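Local atomic coordinates of peptidoglycan-N-acetylmuramic acid deacetylase PdaC (Bacillus subtilis subsp. subtilis str. 168, PDB entry 6H8N), a protein that removes the N-acetyl group from N-acetylmuramic acid residues of peptidoglycan, a change that confers resistance to lysozyme, and can also deacylate chitin oligomers. Residues A[26-31]-A[167-172]; A[110-115]-A[122-127]. The protein carries 1 engineered substitution. All blocks are in the same frame, centred on the assembly; numbering follows the deposited sequence.

In the fold
Both contacts belong to the polysaccharide deacetylase (NodB homology) domain, but they sit on opposite sides of its centre, their own centres about 27 Å apart, and share no helix or strand. Interaction 1 joins two neighbouring helices, 22-35 and 163-178, that are distant in sequence; it is partly buried, with apolar side chains on its inner side and two hydrogen bonds to aspartates. Interaction 2 is nested within the loop that interaction 1 closes and is local, joining the segments that flank helix 114-120 within one beta-alpha-beta unit. It lies at the surface and is purely van der Waals, and its Trp127 end approaches the zinc site.

Interaction 1 (A[26-31]-A[167-172])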
ATOM      1  N   ASN A  26      13.137   2.319  -4.987  1.00 11.22           N
ATOM      2  CA  ASN A  26      14.069   1.201  -5.166  1.00 10.72           C
ATOM      3  C   ASN A  26      14.745   0.807  -3.857  1.00 10.64           C
ATOM      4  O   ASN A  26      15.033  -0.370  -3.626  1.00 10.55           O
ATOM      5  CB  ASN A  26      15.137   1.513  -6.208  1.00 12.28           C
ATOM      6  CG  ASN A  26      14.624   1.430  -7.617  1.00 14.41           C
ATOM      7  OD1 ASN A  26      13.742   0.623  -7.937  1.00 15.58           O
ATOM      8  ND2 ASN A  26      15.221   2.214  -8.493  1.00 15.99           N
ATOM      9  N   GLN A  27      15.044   1.789  -3.009  1.00 10.73           N
ATOM     10  CA  GLN A  27      15.628   1.485  -1.710  1.00 10.94           C
ATOM     11  C   GLN A  27      14.663   0.662  -0.863  1.00 10.75           C
ATOM     12  O   GLN A  27      15.062  -0.316  -0.222  1.00 10.58           O
ATOM     13  CB  GLN A  27      15.991   2.803  -1.023  1.00 13.09           C
ATOM     14  CG  GLN A  27      16.740   2.640   0.262  1.00 15.35           C
ATOM     15  CD  GLN A  27      16.928   3.951   0.999  1.00 16.04           C
ATOM     16  OE1 GLN A  27      17.233   4.985   0.405  1.00 21.48           O
ATOM     17  NE2 GLN A  27      16.758   3.903   2.294  1.00 18.29           N
ATOM     18  N   ILE A  28      13.371   1.019  -0.886  1.00 10.06           N
ATOM     19  CA  ILE A  28      12.368   0.274  -0.137  1.00 10.22           C
ATOM     20  C   ILE A  28      12.222  -1.133  -0.700  1.00  9.64           C
ATOM     21  O   ILE A  28      12.150  -2.112   0.049  1.00  9.72           O
ATOM     22  CB  ILE A  28      11.043   1.051  -0.150  1.00 10.13           C
ATOM     23  CG1 ILE A  28      11.192   2.349   0.665  1.00 11.21           C
ATOM     24  CG2 ILE A  28       9.884   0.199   0.378  1.00 10.78           C
ATOM     25  CD1 ILE A  28      10.121   3.375   0.403  1.00 14.41           C
ATOM     26  N   LEU A  29      12.191  -1.259  -2.028  1.00  9.91           N
ATOM     27  CA  LEU A  29      12.130  -2.578  -2.651  1.00  9.78           C
ATOM     28  C   LEU A  29      13.339  -3.417  -2.259  1.00  9.88           C
ATOM     29  O   LEU A  29      13.205  -4.614  -2.004  1.00  9.77           O
ATOM     30  CB  LEU A  29      12.035  -2.456  -4.169  1.00  9.81           C
ATOM     31  CG  LEU A  29      10.701  -1.905  -4.676  1.00  9.27           C
ATOM     32  CD1 LEU A  29      10.806  -1.530  -6.141  1.00 11.15           C
ATOM     33  CD2 LEU A  29       9.577  -2.913  -4.473  1.00 10.36           C
ATOM     34  N   ASP A  30      14.521  -2.795  -2.182  1.00 10.48           N
ATOM     35  CA  ASP A  30      15.724  -3.503  -1.735  1.00 10.65           C
ATOM     36  C   ASP A  30      15.554  -4.014  -0.312  1.00 10.20           C
ATOM     37  O   ASP A  30      15.927  -5.153  -0.009  1.00 11.62           O
ATOM     38  CB  ASP A  30      16.949  -2.588  -1.777  1.00 12.34           C
ATOM     39  CG  ASP A  30      17.453  -2.290  -3.176  1.00 13.81           C
ATOM     40  OD1 ASP A  30      17.023  -2.915  -4.158  1.00 13.59           O
ATOM     41  OD2 ASP A  30      18.338  -1.405  -3.269  1.00 16.81           O
ATOM     42  N   SER A  31      15.031  -3.172   0.579  1.00  9.72           N
ATOM     43  CA  SER A  31      14.838  -3.563   1.973  1.00 10.65           C
ATOM     44  C   SER A  31      13.861  -4.725   2.072  1.00 11.28           C
ATOM     45  O   SER A  31      14.082  -5.680   2.819  1.00 11.71           O
ATOM     46  CB  SER A  31      14.300  -2.383   2.788  1.00 11.05           C
ATOM     47  OG  SER A  31      15.158  -1.264   2.800  1.00 14.32           O
ATOM     48  N   ASP A 167      14.431   5.787   4.335  1.00  9.66           N
ATOM     49  CA  ASP A 167      15.323   5.391   5.425  1.00 10.56           C
ATOM     50  C   ASP A 167      14.541   4.832   6.605  1.00  9.77           C
ATOM     51  O   ASP A 167      14.904   3.795   7.170  1.00 11.11           O
ATOM     52  CB  ASP A 167      16.198   6.572   5.859  1.00 10.88           C
ATOM     53  CG  ASP A 167      17.235   6.946   4.815  1.00 15.99           C
ATOM     54  OD1 ASP A 167      17.569   6.117   3.942  1.00 17.99           O
ATOM     55  OD2 ASP A 167      17.740   8.090   4.883  1.00 17.40           O
ATOM     56  N   ALA A 168      13.454   5.499   6.988  1.00  9.59           N
ATOM     57  CA  ALA A 168      12.605   4.986   8.054  1.00  9.47           C
ATOM     58  C   ALA A 168      12.042   3.619   7.696  1.00  9.92           C
ATOM     59  O   ALA A 168      11.995   2.722   8.545  1.00  9.52           O
ATOM     60  CB  ALA A 168      11.480   5.972   8.361  1.00 10.85           C
ATOM     61  N   ALA A 169      11.592   3.454   6.449  1.00 10.62           N
ATOM     62  CA  ALA A 169      11.006   2.183   6.038  1.00  9.42           C
ATOM     63  C   ALA A 169      12.001   1.042   6.172  1.00 10.72           C
ATOM     64  O   ALA A 169      11.620  -0.067   6.556  1.00 10.30           O
ATOM     65  CB  ALA A 169      10.494   2.272   4.599  1.00 11.10           C
ATOM     66  N   ASP A 170      13.273   1.269   5.837  1.00 10.44           N
ATOM     67  CA  ASP A 170      14.257   0.200   6.015  1.00 10.04           C
ATOM     68  C   ASP A 170      14.323  -0.253   7.463  1.00 10.74           C
ATOM     69  O   ASP A 170      14.331  -1.458   7.745  1.00 11.39           O
ATOM     70  CB  ASP A 170      15.639   0.647   5.551  1.00 13.15           C
ATOM     71  CG  ASP A 170      16.683  -0.450   5.729  1.00 16.30           C
ATOM     72  OD1 ASP A 170      16.702  -1.404   4.932  1.00 15.81           O
ATOM     73  OD2 ASP A 170      17.475  -0.386   6.703  1.00 21.70           O
ATOM     74  N   GLU A 171      14.400   0.699   8.395  1.00  9.42           N
ATOM     75  CA  GLU A 171      14.483   0.364   9.807  1.00 10.59           C
ATOM     76  C   GLU A 171      13.199  -0.296  10.295  1.00  9.90           C
ATOM     77  O   GLU A 171      13.247  -1.247  11.085  1.00 10.31           O
ATOM     78  CB  GLU A 171      14.820   1.622  10.616  1.00 10.46           C
ATOM     79  CG  GLU A 171      14.906   1.370  12.096  1.00 11.49           C
ATOM     80  CD  GLU A 171      15.532   2.483  12.888  1.00 11.86           C
ATOM     81  OE1 GLU A 171      16.060   3.432  12.293  1.00 14.63           O
ATOM     82  OE2 GLU A 171      15.466   2.386  14.125  1.00 14.22           O
ATOM     83  N   ILE A 172      12.039   0.186   9.836  1.00  9.43           N
ATOM     84  CA  ILE A 172      10.760  -0.421  10.208  1.00  9.00           C
ATOM     85  C   ILE A 172      10.687  -1.857   9.713  1.00  8.58           C
ATOM     86  O   ILE A 172      10.258  -2.759  10.434  1.00  9.20           O
ATOM     87  CB  ILE A 172       9.600   0.442   9.681  1.00  9.58           C
ATOM     88  CG1 ILE A 172       9.513   1.758  10.472  1.00  9.60           C
ATOM     89  CG2 ILE A 172       8.281  -0.324   9.695  1.00 10.38           C
ATOM     90  CD1 ILE A 172       8.783   2.829   9.726  1.00 10.60           C
TER
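Ile28 and Ala169 form the inner, apolar side of this contact between two nearly parallel helices, whose axes approach to 9.1 Å. The CG1 of Ile28 passes beside the methyl of Ala169, 4.0 Å from its CB, which points toward helix 22-35. Both residues are buried, and a small alanine suits the place because the helices run side by side there. Ile28 also packs on Ala166 and touches Asp160 in the loop after strand 155-159.

The other side is polar, and two aspartates carry it. Its more open end is that of Gln27 and Asp167, both partly exposed. Gln27 swings CG anti to its own nitrogen (chi1 -174°) and stays extended, which brings NE2 to Asp167 OD1 at 2.9 Å. The bond is nearly straight, at 165°, and lies close to the amide plane; it meets the carboxylate on its anti side, with the two planes turned 32° apart. One turn on, the buried hydroxyl of Ser31 is satisfied by Asp170: Ser31 OG donates to Asp170 OD1 at 2.6 Å, on the anti lone pair. A compact serine suits this spot, where the CA atoms of Ser31 and Asp170 are only 5.6 Å apart.

Arg163 makes a salt bridge to the same OD1 of Asp167 that accepts from Gln27. The contact thus pairs neutral donors with carboxylates, and the arginine probably offsets the charge of Asp167.

Interaction 2 (A[110-115]-A[122-127]); sequences GGINDE and MDVALW
Gly110 begins the contact by lying against two side chains of the segment 122-127. Its backbone N is 4.0 Å from Trp127 CH2, at the edge of the indole and near the ring plane, so the peptide meets the rim of the ring and not its face. Its CA lies 4.4 Å from Leu126 CD2, a looser touch. Phi is positive here (76°), a conformation that favours glycine.

Past Gly111 the chain reaches Ile112, which supplies the one pairing of side chains across the contact. Its CB points toward the segment 122-127, and with CG1 anti to the backbone nitrogen (chi1 -170°) and the chain extended, CD1 is carried out to Val124. The two side chains meet tip to tip: Ile112 CD1 is 3.5 Å from Val124 CG2, tighter than usual for carbons, and 4.1 Å from Val124 CG1, so the methyl sits against both branches of the valine. A long isoleucine suits the span, since the CA atoms of Ile112 and Val124 are 9.1 Å apart. Pro107, Arg117 and Met120 also touch Ile112, while Arg117 and Val105 touch Val124.

Asn113 follows at the N-cap of helix 114-120, its OD1 accepting from Leu116 N. Asparagine is apt because its short side chain can turn back to take a backbone N-H of the first turn.

The segments therefore bracket the helix of a beta-alpha-beta crossover, in which strands 104-105 and 123-124 pair in parallel. The side chain of Trp127, at the end of segment 122-127, lies about 8 Å from the zinc ion held by Asp18, His68 and His72, beside the metal-dependent active site of the polysaccharide deacetylase fold.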
ATOM      1  N   GLY A 110      -7.589  10.169   1.547  1.00 11.77           N
ATOM      2  CA  GLY A 110      -8.698   9.401   2.070  1.00 13.74           C
ATOM      3  C   GLY A 110     -10.061   9.864   1.607  1.00 13.42           C
ATOM      4  O   GLY A 110     -11.067   9.317   2.065  1.00 15.10           O
ATOM      5  N   GLY A 111     -10.124  10.834   0.704  1.00 13.34           N
ATOM      6  CA  GLY A 111     -11.381  11.474   0.358  1.00 14.17           C
ATOM      7  C   GLY A 111     -12.215  10.687  -0.622  1.00 14.38           C
ATOM      8  O   GLY A 111     -11.808  10.477  -1.765  1.00 15.06           O
ATOM      9  N   ILE A 112     -13.415  10.302  -0.190  1.00 15.62           N
ATOM     10  CA  ILE A 112     -14.286   9.451  -0.987  1.00 19.08           C
ATOM     11  C   ILE A 112     -15.719   9.702  -0.539  1.00 22.01           C
ATOM     12  O   ILE A 112     -15.965  10.218   0.556  1.00 22.90           O
ATOM     13  CB  ILE A 112     -13.882   7.964  -0.800  1.00 21.11           C
ATOM     14  CG1 ILE A 112     -14.609   7.084  -1.818  1.00 25.34           C
ATOM     15  CG2 ILE A 112     -14.167   7.496   0.630  1.00 23.16           C
ATOM     16  CD1 ILE A 112     -14.032   5.703  -1.915  1.00 29.33           C
ATOM     17  N   ASN A 113     -16.670   9.335  -1.389  1.00 21.89           N
ATOM     18  CA  ASN A 113     -18.076   9.354  -1.011  1.00 25.69           C
ATOM     19  C   ASN A 113     -18.752   8.123  -1.603  1.00 28.89           C
ATOM     20  O   ASN A 113     -18.152   7.364  -2.371  1.00 23.55           O
ATOM     21  CB  ASN A 113     -18.756  10.675  -1.405  1.00 26.33           C
ATOM     22  CG  ASN A 113     -18.608  10.996  -2.870  1.00 22.43           C
ATOM     23  OD1 ASN A 113     -18.680  10.114  -3.722  1.00 31.43           O
ATOM     24  ND2 ASN A 113     -18.397  12.266  -3.173  1.00 30.72           N
ATOM     25  N   ASP A 114     -20.016   7.920  -1.221  1.00 28.69           N
ATOM     26  CA  ASP A 114     -20.722   6.702  -1.610  1.00 32.86           C
ATOM     27  C   ASP A 114     -20.900   6.605  -3.119  1.00 26.30           C
ATOM     28  O   ASP A 114     -20.841   5.505  -3.682  1.00 28.81           O
ATOM     29  CB  ASP A 114     -22.073   6.645  -0.891  1.00 33.93           C
ATOM     30  CG  ASP A 114     -21.956   6.131   0.528  1.00 43.22           C
ATOM     31  OD1 ASP A 114     -20.816   5.940   1.005  1.00 38.93           O
ATOM     32  OD2 ASP A 114     -23.009   5.923   1.172  1.00 51.20           O
ATOM     33  N   GLU A 115     -21.103   7.735  -3.796  1.00 25.47           N
ATOM     34  CA  GLU A 115     -21.281   7.696  -5.240  1.00 32.53           C
ATOM     35  C   GLU A 115     -20.002   7.248  -5.932  1.00 32.54           C
ATOM     36  O   GLU A 115     -20.036   6.428  -6.856  1.00 25.89           O
ATOM     37  CB  GLU A 115     -21.700   9.069  -5.753  1.00 31.81           C
ATOM     38  CG  GLU A 115     -22.062   9.062  -7.224  1.00 34.88           C
ATOM     39  CD  GLU A 115     -23.282   8.200  -7.516  1.00 40.25           C
ATOM     40  OE1 GLU A 115     -24.081   7.945  -6.590  1.00 48.70           O
ATOM     41  OE2 GLU A 115     -23.431   7.760  -8.672  1.00 50.72           O
ATOM     42  N   MET A 122     -14.009  -0.778  -7.346  1.00 20.15           N
ATOM     43  CA  MET A 122     -12.733  -1.252  -6.839  1.00 18.53           C
ATOM     44  C   MET A 122     -12.843  -1.361  -5.332  1.00 14.21           C
ATOM     45  O   MET A 122     -13.745  -0.800  -4.718  1.00 21.06           O
ATOM     46  CB  MET A 122     -11.586  -0.308  -7.228  1.00 16.22           C
ATOM     47  CG  MET A 122     -11.377  -0.231  -8.743  1.00 16.53           C
ATOM     48  SD  MET A 122     -10.016   0.827  -9.242  1.00 16.57           S
ATOM     49  CE  MET A 122      -8.601  -0.156  -8.785  1.00 10.87           C
ATOM     50  N   ASP A 123     -11.903  -2.073  -4.733  1.00 13.62           N
ATOM     51  CA  ASP A 123     -11.819  -2.258  -3.286  0.52 14.35           C
ATOM     52  C   ASP A 123     -11.051  -1.074  -2.690  1.00 14.40           C
ATOM     53  O   ASP A 123      -9.870  -0.890  -3.012  1.00 14.11           O
ATOM     54  CB  ASP A 123     -11.056  -3.571  -3.070  0.52 16.95           C
ATOM     55  CG  ASP A 123     -10.816  -3.919  -1.608  0.52 21.83           C
ATOM     56  OD1 ASP A 123     -11.077  -3.089  -0.717  0.52 27.14           O
ATOM     57  OD2 ASP A 123     -10.339  -5.055  -1.366  0.52 24.87           O
ATOM     58  N   VAL A 124     -11.699  -0.280  -1.841  1.00 12.78           N
ATOM     59  CA  VAL A 124     -11.074   0.897  -1.241  1.00 12.64           C
ATOM     60  C   VAL A 124     -10.197   0.450  -0.088  1.00 12.84           C
ATOM     61  O   VAL A 124     -10.677  -0.190   0.853  1.00 18.21           O
ATOM     62  CB  VAL A 124     -12.140   1.884  -0.755  1.00 14.30           C
ATOM     63  CG1 VAL A 124     -11.497   3.039  -0.007  1.00 15.07           C
ATOM     64  CG2 VAL A 124     -12.974   2.393  -1.950  1.00 17.16           C
ATOM     65  N   ALA A 125      -8.907   0.780  -0.150  1.00 10.73           N
ATOM     66  CA  ALA A 125      -7.912   0.310   0.807  1.00 11.26           C
ATOM     67  C   ALA A 125      -7.252   1.514   1.462  1.00 11.38           C
ATOM     68  O   ALA A 125      -6.418   2.186   0.845  1.00 10.41           O
ATOM     69  CB  ALA A 125      -6.869  -0.540   0.099  1.00 12.14           C
ATOM     70  N   LEU A 126      -7.630   1.785   2.707  1.00 10.65           N
ATOM     71  CA  LEU A 126      -7.050   2.877   3.476  1.00 12.03           C
ATOM     72  C   LEU A 126      -6.033   2.325   4.468  1.00 11.44           C
ATOM     73  O   LEU A 126      -5.226   1.477   4.085  1.00 11.31           O
ATOM     74  CB  LEU A 126      -8.151   3.746   4.080  1.00 13.03           C
ATOM     75  CG  LEU A 126      -9.092   4.350   3.022  1.00 13.34           C
ATOM     76  CD1 LEU A 126     -10.072   5.288   3.691  1.00 19.90           C
ATOM     77  CD2 LEU A 126      -8.358   5.062   1.886  1.00 17.61           C
ATOM     78  N   TRP A 127      -6.006   2.798   5.711  1.00 10.53           N
ATOM     79  CA  TRP A 127      -4.898   2.455   6.599  1.00  9.86           C
ATOM     80  C   TRP A 127      -5.322   2.666   8.049  1.00 10.36           C
ATOM     81  O   TRP A 127      -6.324   3.333   8.334  1.00 10.92           O
ATOM     82  CB  TRP A 127      -3.660   3.296   6.285  1.00  9.73           C
ATOM     83  CG  TRP A 127      -3.949   4.743   6.383  1.00  9.63           C
ATOM     84  CD1 TRP A 127      -3.904   5.502   7.512  1.00 10.79           C
ATOM     85  CD2 TRP A 127      -4.387   5.610   5.331  1.00  9.25           C
ATOM     86  NE1 TRP A 127      -4.287   6.786   7.232  1.00 10.72           N
ATOM     87  CE2 TRP A 127      -4.593   6.884   5.898  1.00  9.79           C
ATOM     88  CE3 TRP A 127      -4.618   5.439   3.961  1.00 10.30           C
ATOM     89  CZ2 TRP A 127      -5.028   7.977   5.142  1.00 10.91           C
ATOM     90  CZ3 TRP A 127      -5.034   6.519   3.221  1.00 11.16           C
ATOM     91  CH2 TRP A 127      -5.238   7.781   3.815  1.00 10.39           C
TER